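Local coordinates for phospholipase C-beta (PLC-beta) (Sepia officinalis, PDB 3QR0), which belongs to the phospholipase C-beta family, multidomain proteins that combine PH, EF-hand-like, TIM-barrel-type X and Y, and C2 domains, and carries a bound calcium ion, at residues A331-S336 and L623-F628; N556-V561 and R635-T640; Y563-I568 and R630-R635. One frame throughout, in Å; residues are numbered along the deposited sequence. Where two conformers were deposited one is given.

Interaction 1 of 3, residues A331-S336 and L623-F628; sequences AYYINS and LLKPEF
The K625 side chain touches the A331 carbonyl, crosses the Y333 ring and ends on two carbonyls outside the pair. Its CB lies 3.3 Å from the O of A331, the same oxygen that accepts the straight bond from K625 N (2.9 Å, 164°) in the carbonyl plane. CG, anti to K625's own carbonyl carbon (chi1 -67°), comes over the centre of the Y333 ring, 3.6 Å from its centroid, a CH-pi contact almost along the ring normal. CD drifts toward the rim, 3.6 Å from Y333 CE1, and the bend at chi3 (-91°) brings CE back to 3.6 Å from the C of A331. NZ then bonds to the carbonyls of G592 and N564, while Y333 OH bonds to the O of W589. Y333 and L623 exchange two backbone bonds, Y333 N to L623 O being the shorter at 2.7 Å. On the ladder face that carries Y332 and L624, opposite that of Y333 and L623, L624 sets CD1 over the Y332 ring, 3.5 Å from CE1. Such alternation of hydrogen-bonded and non-hydrogen-bonded pairs marks an antiparallel beta ladder, here two-stranded, tying the X to the Y sequence of the TIM-barrel-type domain.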
loop_
_atom_site.group_PDB
_atom_site.type_symbol
_atom_site.label_atom_id
_atom_site.label_comp_id
_atom_site.label_asym_id
_atom_site.label_seq_id
_atom_site.Cartn_x
_atom_site.Cartn_y
_atom_site.Cartn_z
ATOM N N ALA A 331 -9.656 -6.628 18.162
ATOM C CA ALA A 331 -10.315 -5.407 17.697
ATOM C C ALA A 331 -9.784 -4.840 16.373
ATOM O O ALA A 331 -10.287 -3.829 15.899
ATOM C CB ALA A 331 -10.232 -4.334 18.790
ATOM N N TYR A 332 -8.792 -5.488 15.772
ATOM C CA TYR A 332 -8.095 -4.920 14.621
ATOM C C TYR A 332 -8.173 -5.795 13.384
ATOM O O TYR A 332 -8.227 -7.018 13.477
ATOM C CB TYR A 332 -6.623 -4.691 14.968
ATOM C CG TYR A 332 -6.447 -3.747 16.119
ATOM C CD1 TYR A 332 -6.261 -2.386 15.911
ATOM C CD2 TYR A 332 -6.495 -4.211 17.425
ATOM C CE1 TYR A 332 -6.116 -1.508 16.985
ATOM C CE2 TYR A 332 -6.354 -3.346 18.497
ATOM C CZ TYR A 332 -6.170 -2.000 18.272
ATOM O OH TYR A 332 -6.035 -1.161 19.349
ATOM N N TYR A 333 -8.155 -5.152 12.224
ATOM C CA TYR A 333 -7.839 -5.840 10.986
ATOM C C TYR A 333 -6.317 -5.815 10.883
ATOM O O TYR A 333 -5.706 -4.762 11.054
ATOM C CB TYR A 333 -8.462 -5.136 9.787
ATOM C CG TYR A 333 -9.969 -5.101 9.790
ATOM C CD1 TYR A 333 -10.715 -6.272 9.941
ATOM C CD2 TYR A 333 -10.653 -3.904 9.614
ATOM C CE1 TYR A 333 -12.107 -6.242 9.935
ATOM C CE2 TYR A 333 -12.044 -3.864 9.604
ATOM C CZ TYR A 333 -12.765 -5.033 9.761
ATOM O OH TYR A 333 -14.143 -4.990 9.756
ATOM N N ILE A 334 -5.720 -6.974 10.633
ATOM C CA ILE A 334 -4.267 -7.149 10.665
ATOM C C ILE A 334 -3.802 -7.669 9.298
ATOM O O ILE A 334 -4.258 -8.715 8.834
ATOM C CB ILE A 334 -3.856 -8.135 11.778
ATOM C CG1 ILE A 334 -4.431 -7.697 13.132
ATOM C CG2 ILE A 334 -2.330 -8.256 11.859
ATOM C CD1 ILE A 334 -4.080 -8.624 14.291
ATOM N N ASN A 335 -2.909 -6.919 8.659
ATOM C CA ASN A 335 -2.442 -7.207 7.303
ATOM C C ASN A 335 -1.743 -8.575 7.255
ATOM O O ASN A 335 -0.764 -8.799 7.983
ATOM C CB ASN A 335 -1.515 -6.067 6.862
ATOM C CG ASN A 335 -1.176 -6.092 5.384
ATOM O OD1 ASN A 335 -1.615 -6.958 4.630
ATOM N ND2 ASN A 335 -0.372 -5.124 4.968
ATOM N N SER A 336 -2.257 -9.479 6.410
ATOM C CA SER A 336 -1.905 -10.900 6.457
ATOM C C SER A 336 -1.603 -11.548 5.099
ATOM O O SER A 336 -2.323 -11.339 4.115
ATOM C CB SER A 336 -3.038 -11.684 7.118
ATOM O OG SER A 336 -3.263 -11.227 8.438
ATOM N N LEU A 623 -5.374 -1.884 11.470
ATOM C CA LEU A 623 -6.478 -0.939 11.350
ATOM C C LEU A 623 -7.527 -1.299 12.397
ATOM O O LEU A 623 -7.925 -2.461 12.510
ATOM C CB LEU A 623 -7.105 -1.008 9.960
ATOM C CG LEU A 623 -6.222 -0.590 8.783
ATOM C CD1 LEU A 623 -6.854 -1.007 7.452
ATOM C CD2 LEU A 623 -5.971 0.903 8.821
ATOM N N LEU A 624 -7.969 -0.304 13.158
ATOM C CA LEU A 624 -8.977 -0.522 14.187
ATOM C C LEU A 624 -10.330 -0.775 13.529
ATOM O O LEU A 624 -10.752 0.001 12.671
ATOM C CB LEU A 624 -9.059 0.701 15.112
ATOM C CG LEU A 624 -9.976 0.585 16.332
ATOM C CD1 LEU A 624 -9.478 -0.531 17.240
ATOM C CD2 LEU A 624 -10.055 1.912 17.089
ATOM N N LYS A 625 -11.006 -1.852 13.921
ATOM C CA LYS A 625 -12.347 -2.132 13.405
ATOM C C LYS A 625 -13.347 -1.036 13.831
ATOM O O LYS A 625 -13.178 -0.399 14.873
ATOM C CB LYS A 625 -12.841 -3.513 13.865
ATOM C CG LYS A 625 -12.052 -4.685 13.264
ATOM C CD LYS A 625 -12.773 -6.028 13.426
ATOM C CE LYS A 625 -12.377 -6.738 14.689
ATOM N NZ LYS A 625 -13.206 -7.945 14.967
ATOM N N PRO A 626 -14.386 -0.801 13.014
ATOM C CA PRO A 626 -15.397 0.185 13.414
ATOM C C PRO A 626 -16.000 -0.115 14.796
ATOM O O PRO A 626 -16.149 -1.275 15.168
ATOM C CB PRO A 626 -16.457 0.064 12.317
ATOM C CG PRO A 626 -15.718 -0.431 11.122
ATOM C CD PRO A 626 -14.623 -1.321 11.654
ATOM N N GLU A 627 -16.321 0.931 15.548
ATOM C CA GLU A 627 -16.821 0.776 16.917
ATOM C C GLU A 627 -18.007 -0.184 17.006
ATOM O O GLU A 627 -18.059 -1.026 17.911
ATOM C CB GLU A 627 -17.214 2.135 17.510
ATOM C CG GLU A 627 -17.422 2.108 19.016
ATOM C CD GLU A 627 -17.737 3.479 19.592
ATOM O OE1 GLU A 627 -18.575 4.201 19.008
ATOM O OE2 GLU A 627 -17.151 3.831 20.637
ATOM N N PHE A 628 -18.941 -0.087 16.061
ATOM C CA PHE A 628 -20.127 -0.943 16.103
ATOM C C PHE A 628 -19.764 -2.433 16.019
ATOM O O PHE A 628 -20.500 -3.267 16.540
ATOM C CB PHE A 628 -21.148 -0.554 15.021
ATOM C CG PHE A 628 -20.852 -1.113 13.661
ATOM C CD1 PHE A 628 -21.479 -2.271 13.222
ATOM C CD2 PHE A 628 -19.962 -0.474 12.811
ATOM C CE1 PHE A 628 -21.213 -2.791 11.956
ATOM C CE2 PHE A 628 -19.686 -0.986 11.548
ATOM C CZ PHE A 628 -20.314 -2.146 11.120
#

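Interaction 2 of 3, residues N556-V561 and R635-T640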
loop_
_atom_site.group_PDB
_atom_site.type_symbol
_atom_site.label_atom_id
_atom_site.label_comp_id
_atom_site.label_asym_id
_atom_site.label_seq_id
_atom_site.Cartn_x
_atom_site.Cartn_y
_atom_site.Cartn_z
ATOM N N ASN A 556 -24.398 -18.659 10.251
ATOM C CA ASN A 556 -24.516 -17.906 11.498
ATOM C C ASN A 556 -23.716 -16.608 11.452
ATOM O O ASN A 556 -22.759 -16.432 12.211
ATOM C CB ASN A 556 -24.066 -18.783 12.666
ATOM C CG ASN A 556 -25.055 -19.891 12.967
ATOM O OD1 ASN A 556 -26.148 -19.636 13.480
ATOM N ND2 ASN A 556 -24.688 -21.118 12.635
ATOM N N PRO A 557 -24.121 -15.682 10.563
ATOM C CA PRO A 557 -23.339 -14.472 10.329
ATOM C C PRO A 557 -23.186 -13.584 11.569
ATOM O O PRO A 557 -22.087 -13.085 11.826
ATOM C CB PRO A 557 -24.128 -13.742 9.230
ATOM C CG PRO A 557 -25.486 -14.309 9.266
ATOM C CD PRO A 557 -25.356 -15.712 9.758
ATOM N N GLU A 558 -24.275 -13.397 12.319
ATOM C CA GLU A 558 -24.249 -12.573 13.531
ATOM C C GLU A 558 -23.322 -13.155 14.596
ATOM O O GLU A 558 -22.565 -12.420 15.236
ATOM C CB GLU A 558 -25.655 -12.407 14.116
ATOM C CG GLU A 558 -26.651 -11.734 13.189
ATOM C CD GLU A 558 -27.532 -12.720 12.451
ATOM O OE1 GLU A 558 -27.131 -13.895 12.292
ATOM O OE2 GLU A 558 -28.638 -12.315 12.029
ATOM N N ASP A 559 -23.382 -14.471 14.781
ATOM C CA ASP A 559 -22.508 -15.156 15.738
ATOM C C ASP A 559 -21.028 -15.058 15.344
ATOM O O ASP A 559 -20.159 -14.982 16.215
ATOM C CB ASP A 559 -22.882 -16.634 15.872
ATOM C CG ASP A 559 -24.279 -16.850 16.448
ATOM O OD1 ASP A 559 -24.858 -15.921 17.048
ATOM O OD2 ASP A 559 -24.796 -17.976 16.301
ATOM N N PHE A 560 -20.753 -15.056 14.037
ATOM C CA PHE A 560 -19.382 -14.943 13.539
ATOM C C PHE A 560 -18.816 -13.579 13.943
ATOM O O PHE A 560 -17.705 -13.491 14.470
ATOM C CB PHE A 560 -19.342 -15.116 12.013
ATOM C CG PHE A 560 -18.038 -15.658 11.469
ATOM C CD1 PHE A 560 -16.852 -15.631 12.206
ATOM C CD2 PHE A 560 -17.995 -16.163 10.175
ATOM C CE1 PHE A 560 -15.672 -16.132 11.673
ATOM C CE2 PHE A 560 -16.810 -16.657 9.638
ATOM C CZ PHE A 560 -15.651 -16.641 10.387
ATOM N N VAL A 561 -19.592 -12.523 13.704
ATOM C CA VAL A 561 -19.201 -11.172 14.110
ATOM C C VAL A 561 -18.950 -11.092 15.625
ATOM O O VAL A 561 -17.968 -10.492 16.056
ATOM C CB VAL A 561 -20.262 -10.130 13.688
ATOM C CG1 VAL A 561 -19.960 -8.760 14.287
ATOM C CG2 VAL A 561 -20.351 -10.042 12.157
ATOM N N ARG A 635 -25.826 -6.803 17.930
ATOM C CA ARG A 635 -25.884 -7.864 16.930
ATOM C C ARG A 635 -25.843 -7.219 15.553
ATOM O O ARG A 635 -26.547 -6.239 15.311
ATOM C CB ARG A 635 -27.163 -8.693 17.075
ATOM C CG ARG A 635 -27.228 -9.526 18.345
ATOM C CD ARG A 635 -26.333 -10.758 18.263
ATOM N NE ARG A 635 -26.983 -11.884 17.597
ATOM C CZ ARG A 635 -26.431 -13.084 17.426
ATOM N NH1 ARG A 635 -25.202 -13.335 17.859
ATOM N NH2 ARG A 635 -27.112 -14.043 16.811
ATOM N N PHE A 636 -25.012 -7.765 14.666
ATOM C CA PHE A 636 -24.834 -7.216 13.321
ATOM C C PHE A 636 -24.794 -8.322 12.265
ATOM O O PHE A 636 -23.960 -9.222 12.332
ATOM C CB PHE A 636 -23.551 -6.389 13.252
ATOM C CG PHE A 636 -23.195 -5.940 11.861
ATOM C CD1 PHE A 636 -24.053 -5.117 11.147
ATOM C CD2 PHE A 636 -22.009 -6.348 11.262
ATOM C CE1 PHE A 636 -23.734 -4.697 9.862
ATOM C CE2 PHE A 636 -21.682 -5.934 9.977
ATOM C CZ PHE A 636 -22.554 -5.104 9.275
ATOM N N ASP A 637 -25.714 -8.244 11.304
ATOM C CA ASP A 637 -25.753 -9.157 10.171
ATOM C C ASP A 637 -25.109 -8.448 8.971
ATOM O O ASP A 637 -25.693 -7.512 8.422
ATOM C CB ASP A 637 -27.205 -9.555 9.867
ATOM C CG ASP A 637 -27.328 -10.522 8.700
ATOM O OD1 ASP A 637 -26.299 -10.897 8.095
ATOM O OD2 ASP A 637 -28.474 -10.918 8.389
ATOM N N PRO A 638 -23.894 -8.875 8.574
ATOM C CA PRO A 638 -23.229 -8.248 7.432
ATOM C C PRO A 638 -23.930 -8.443 6.087
ATOM O O PRO A 638 -23.548 -7.803 5.117
ATOM C CB PRO A 638 -21.847 -8.913 7.415
ATOM C CG PRO A 638 -22.003 -10.154 8.178
ATOM C CD PRO A 638 -23.013 -9.860 9.228
ATOM N N PHE A 639 -24.943 -9.307 6.031
ATOM C CA PHE A 639 -25.762 -9.453 4.829
ATOM C C PHE A 639 -26.987 -8.536 4.814
ATOM O O PHE A 639 -27.826 -8.644 3.921
ATOM C CB PHE A 639 -26.195 -10.910 4.657
ATOM C CG PHE A 639 -25.058 -11.836 4.392
ATOM C CD1 PHE A 639 -24.508 -11.927 3.118
ATOM C CD2 PHE A 639 -24.519 -12.608 5.410
ATOM C CE1 PHE A 639 -23.457 -12.775 2.864
ATOM C CE2 PHE A 639 -23.465 -13.457 5.165
ATOM C CZ PHE A 639 -22.930 -13.544 3.889
ATOM N N THR A 640 -27.086 -7.637 5.791
ATOM C CA THR A 640 -28.196 -6.686 5.846
ATOM C C THR A 640 -28.219 -5.801 4.600
ATOM O O THR A 640 -27.170 -5.429 4.075
ATOM C CB THR A 640 -28.124 -5.784 7.104
ATOM O OG1 THR A 640 -29.249 -4.905 7.126
ATOM C CG2 THR A 640 -26.848 -4.954 7.121
HETATM O O HOH W 1 -23.468 -9.892 15.867
#
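A helix start set against an irregular chain gives this contact its shape: the first turn of helix 557-563, in the Y region of the TIM-barrel-type domain, meets a loop that holds an Asx turn and a type I beta turn from D637 to T640. Three bumps on the helix, P557, E558 and V561, face that loop. The ring of P557 fits among D637, P638 and F639: its CB is 4.0 Å from P638 CD and stands at the edge of the F639 ring, while CG faces OD1 of D637. That OD1 accepts from F639 N, closing the Asx turn and so fixing the wall against which the proline rests. One turn along, V561 sends CG2 tip to tip against P638 CD, and CG2 also reaches the F636 ring, which F628 meets edge-to-face.

E558 is the bump nearest the R635 end. Its CB sits over the centre of the R635 guanidinium, 3.5 Å from CZ. In the conformer given, the chain bends at chi2 (98°) and OE2 comes to 3.9 Å from OD2 of D637, which might raise the proton affinity of one carboxylate, though the R635 charge near E558 OE1 would partly offset it. A water donates to E558 O and accepts from F636 N, whereas the buried O of F636 has no hydrogen-bond partner in the model; E558 CA turns its C-H to it. R635, whose NH1 also pairs with D562, forms an end-on salt bridge with D559: NH1 meets the anti lone pair of OD1 at 2.7 Å, NH2 the same OD1 from above the carboxylate plane at 2.9 Å.

Interaction 3 of 3, residues Y563-I568 and R630-R635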
loop_
_atom_site.group_PDB
_atom_site.type_symbol
_atom_site.label_atom_id
_atom_site.label_comp_id
_atom_site.label_asym_id
_atom_site.label_seq_id
_atom_site.Cartn_x
_atom_site.Cartn_y
_atom_site.Cartn_z
ATOM N N TYR A 563 -18.185 -13.632 17.748
ATOM C CA TYR A 563 -16.968 -14.409 18.020
ATOM C C TYR A 563 -15.703 -13.558 17.841
ATOM O O TYR A 563 -14.790 -13.587 18.678
ATOM C CB TYR A 563 -16.920 -15.648 17.110
ATOM C CG TYR A 563 -15.589 -16.365 17.102
ATOM C CD1 TYR A 563 -15.335 -17.425 17.970
ATOM C CD2 TYR A 563 -14.580 -15.978 16.226
ATOM C CE1 TYR A 563 -14.105 -18.081 17.963
ATOM C CE2 TYR A 563 -13.352 -16.625 16.214
ATOM C CZ TYR A 563 -13.120 -17.674 17.079
ATOM O OH TYR A 563 -11.893 -18.299 17.054
ATOM N N ASN A 564 -15.667 -12.783 16.761
ATOM C CA ASN A 564 -14.506 -11.952 16.429
ATOM C C ASN A 564 -14.342 -10.686 17.286
ATOM O O ASN A 564 -13.408 -9.913 17.076
ATOM C CB ASN A 564 -14.536 -11.579 14.940
ATOM C CG ASN A 564 -14.124 -12.735 14.039
ATOM O OD1 ASN A 564 -13.248 -13.527 14.389
ATOM N ND2 ASN A 564 -14.752 -12.835 12.873
ATOM N N LYS A 565 -15.237 -10.466 18.243
ATOM C CA LYS A 565 -15.070 -9.364 19.182
ATOM C C LYS A 565 -14.063 -9.705 20.278
ATOM O O LYS A 565 -13.422 -8.812 20.825
ATOM C CB LYS A 565 -16.416 -8.952 19.785
ATOM C CG LYS A 565 -17.352 -8.376 18.741
ATOM C CD LYS A 565 -18.706 -8.005 19.295
ATOM C CE LYS A 565 -19.617 -7.473 18.182
ATOM N NZ LYS A 565 -21.041 -7.548 18.574
ATOM N N LYS A 566 -13.922 -10.993 20.576
ATOM C CA LYS A 566 -13.028 -11.460 21.630
ATOM C C LYS A 566 -11.912 -12.367 21.122
ATOM O O LYS A 566 -10.814 -12.355 21.676
ATOM C CB LYS A 566 -13.837 -12.182 22.703
ATOM C CG LYS A 566 -14.797 -11.273 23.442
ATOM C CD LYS A 566 -15.605 -12.040 24.485
ATOM C CE LYS A 566 -16.275 -11.095 25.468
ATOM N NZ LYS A 566 -16.990 -11.833 26.546
ATOM N N GLN A 567 -12.193 -13.149 20.080
ATOM C CA GLN A 567 -11.236 -14.114 19.546
ATOM C C GLN A 567 -10.863 -13.787 18.109
ATOM O O GLN A 567 -11.526 -12.996 17.444
ATOM C CB GLN A 567 -11.795 -15.535 19.648
ATOM C CG GLN A 567 -11.926 -16.011 21.092
ATOM C CD GLN A 567 -12.551 -17.379 21.211
ATOM O OE1 GLN A 567 -13.693 -17.511 21.644
ATOM N NE2 GLN A 567 -11.804 -18.413 20.826
ATOM N N ILE A 568 -9.789 -14.410 17.643
ATOM C CA ILE A 568 -9.247 -14.136 16.320
ATOM C C ILE A 568 -9.608 -15.234 15.324
ATOM O O ILE A 568 -9.535 -16.421 15.650
ATOM C CB ILE A 568 -7.712 -13.989 16.387
ATOM C CG1 ILE A 568 -7.359 -12.686 17.111
ATOM C CG2 ILE A 568 -7.104 -14.018 14.983
ATOM C CD1 ILE A 568 -5.913 -12.552 17.476
ATOM N N ARG A 630 -17.127 -3.692 17.448
ATOM C CA ARG A 630 -16.466 -4.021 18.710
ATOM C C ARG A 630 -17.424 -3.993 19.901
ATOM O O ARG A 630 -17.066 -4.435 20.990
ATOM C CB ARG A 630 -15.313 -3.049 18.961
ATOM C CG ARG A 630 -14.218 -3.119 17.903
ATOM C CD ARG A 630 -13.046 -2.210 18.224
ATOM N NE ARG A 630 -13.176 -0.882 17.620
ATOM C CZ ARG A 630 -13.386 0.257 18.278
ATOM N NH1 ARG A 630 -13.508 0.282 19.601
ATOM N NH2 ARG A 630 -13.471 1.394 17.599
ATOM N N LYS A 631 -18.631 -3.472 19.705
ATOM C CA LYS A 631 -19.608 -3.383 20.791
ATOM C C LYS A 631 -20.197 -4.756 21.094
ATOM O O LYS A 631 -20.852 -5.357 20.245
ATOM C CB LYS A 631 -20.721 -2.383 20.458
ATOM C CG LYS A 631 -20.303 -0.937 20.654
ATOM C CD LYS A 631 -21.490 0.020 20.670
ATOM C CE LYS A 631 -21.045 1.418 21.098
ATOM N NZ LYS A 631 -22.100 2.446 20.872
ATOM N N LEU A 632 -19.955 -5.237 22.312
ATOM C CA LEU A 632 -20.341 -6.591 22.711
ATOM C C LEU A 632 -21.856 -6.811 22.751
ATOM O O LEU A 632 -22.328 -7.924 22.520
ATOM C CB LEU A 632 -19.743 -6.931 24.081
ATOM C CG LEU A 632 -18.213 -7.007 24.145
ATOM C CD1 LEU A 632 -17.757 -7.279 25.562
ATOM C CD2 LEU A 632 -17.675 -8.073 23.204
ATOM N N ASP A 633 -22.609 -5.756 23.039
ATOM C CA ASP A 633 -24.068 -5.863 23.182
ATOM C C ASP A 633 -24.838 -5.701 21.859
ATOM O O ASP A 633 -26.065 -5.824 21.844
ATOM C CB ASP A 633 -24.593 -4.871 24.241
ATOM C CG ASP A 633 -24.148 -3.431 23.994
ATOM O OD1 ASP A 633 -23.001 -3.219 23.544
ATOM O OD2 ASP A 633 -24.940 -2.502 24.272
ATOM N N LYS A 634 -24.125 -5.451 20.759
ATOM C CA LYS A 634 -24.766 -5.232 19.455
ATOM C C LYS A 634 -24.708 -6.487 18.577
ATOM O O LYS A 634 -23.674 -7.153 18.505
ATOM C CB LYS A 634 -24.107 -4.055 18.725
ATOM C CG LYS A 634 -25.027 -3.358 17.720
ATOM C CD LYS A 634 -24.281 -2.325 16.885
ATOM C CE LYS A 634 -25.218 -1.252 16.332
ATOM N NZ LYS A 634 -26.392 -1.815 15.606
ATOM N N ARG A 635 -25.826 -6.803 17.930
ATOM C CA ARG A 635 -25.884 -7.864 16.930
ATOM C C ARG A 635 -25.843 -7.219 15.553
ATOM O O ARG A 635 -26.547 -6.239 15.311
ATOM C CB ARG A 635 -27.163 -8.693 17.075
ATOM C CG ARG A 635 -27.228 -9.526 18.345
ATOM C CD ARG A 635 -26.333 -10.758 18.263
ATOM N NE ARG A 635 -26.983 -11.884 17.597
ATOM C CZ ARG A 635 -26.431 -13.084 17.426
ATOM N NH1 ARG A 635 -25.202 -13.335 17.859
ATOM N NH2 ARG A 635 -27.112 -14.043 16.811
#
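The backbones come closest at K565 and R630, whose CA atoms are 5.5 Å apart, where a loop following helix 557-563 passes the chain just before a type I beta turn, K631 to K634. This is a lysine tail reaching into a beta turn, at the surface, where a loop of the Y region of the TIM-barrel-type domain meets the chain after helix 627-630. The turn has only a weak internal bond, K634 N to K631 O at 3.3 Å, and the O of K631, which accepts that weak bond, also accepts from K565.

K565 carries the contact. Its CG is anti to its own carbonyl carbon and the chain is extended beyond it, so that the methylenes run in to the turn and deliver the ammonium group to the backbone. K565 CB touches CD2 of L632 at 3.7 Å. Farther out CD and CE pass the carbonyl of K631, K565 CE at 3.2 Å from K631 O. A second side chain joins: K566, also extended, crosses L632 at about a right angle, with its CE 4.0 Å from L632 CD2. The leucine branch is thus lapped by the aliphatic parts of two successive lysines, CD2 meeting both and CD1 only the second.

The ammonium group of the buried K565 also forms a salt bridge with D562, in the last turn of helix 557-563, which probably balances part of its charge. The bond from K565 NZ to K631 O, 2.8 Å long, arrives from above the carbonyl plane, 29° out of it. K565 NZ also lies 2.7 Å from K634 O.

The three contacts form a compact triangle on the same side of the chain's centre: interactions 1 and 2 have centres about 16 Å apart, 1 and 3 about 12 Å, and 2 and 3 about 10 Å. Along the chain, interaction 3 nests inside the loop closed by interaction 2, and both cross interaction 1. R635 belongs to both 2 and 3, and helix 557-563 runs from one into the other. Interaction 1 touches interaction 3 where R630 NE bonds to K625 O and R630 CD packs on A331 CB. From strand 622-624 to T640 the chain meets first the X-region strand 332-334, then the loop after helix 557-563, then the start of that helix, on its way to the C2 domain.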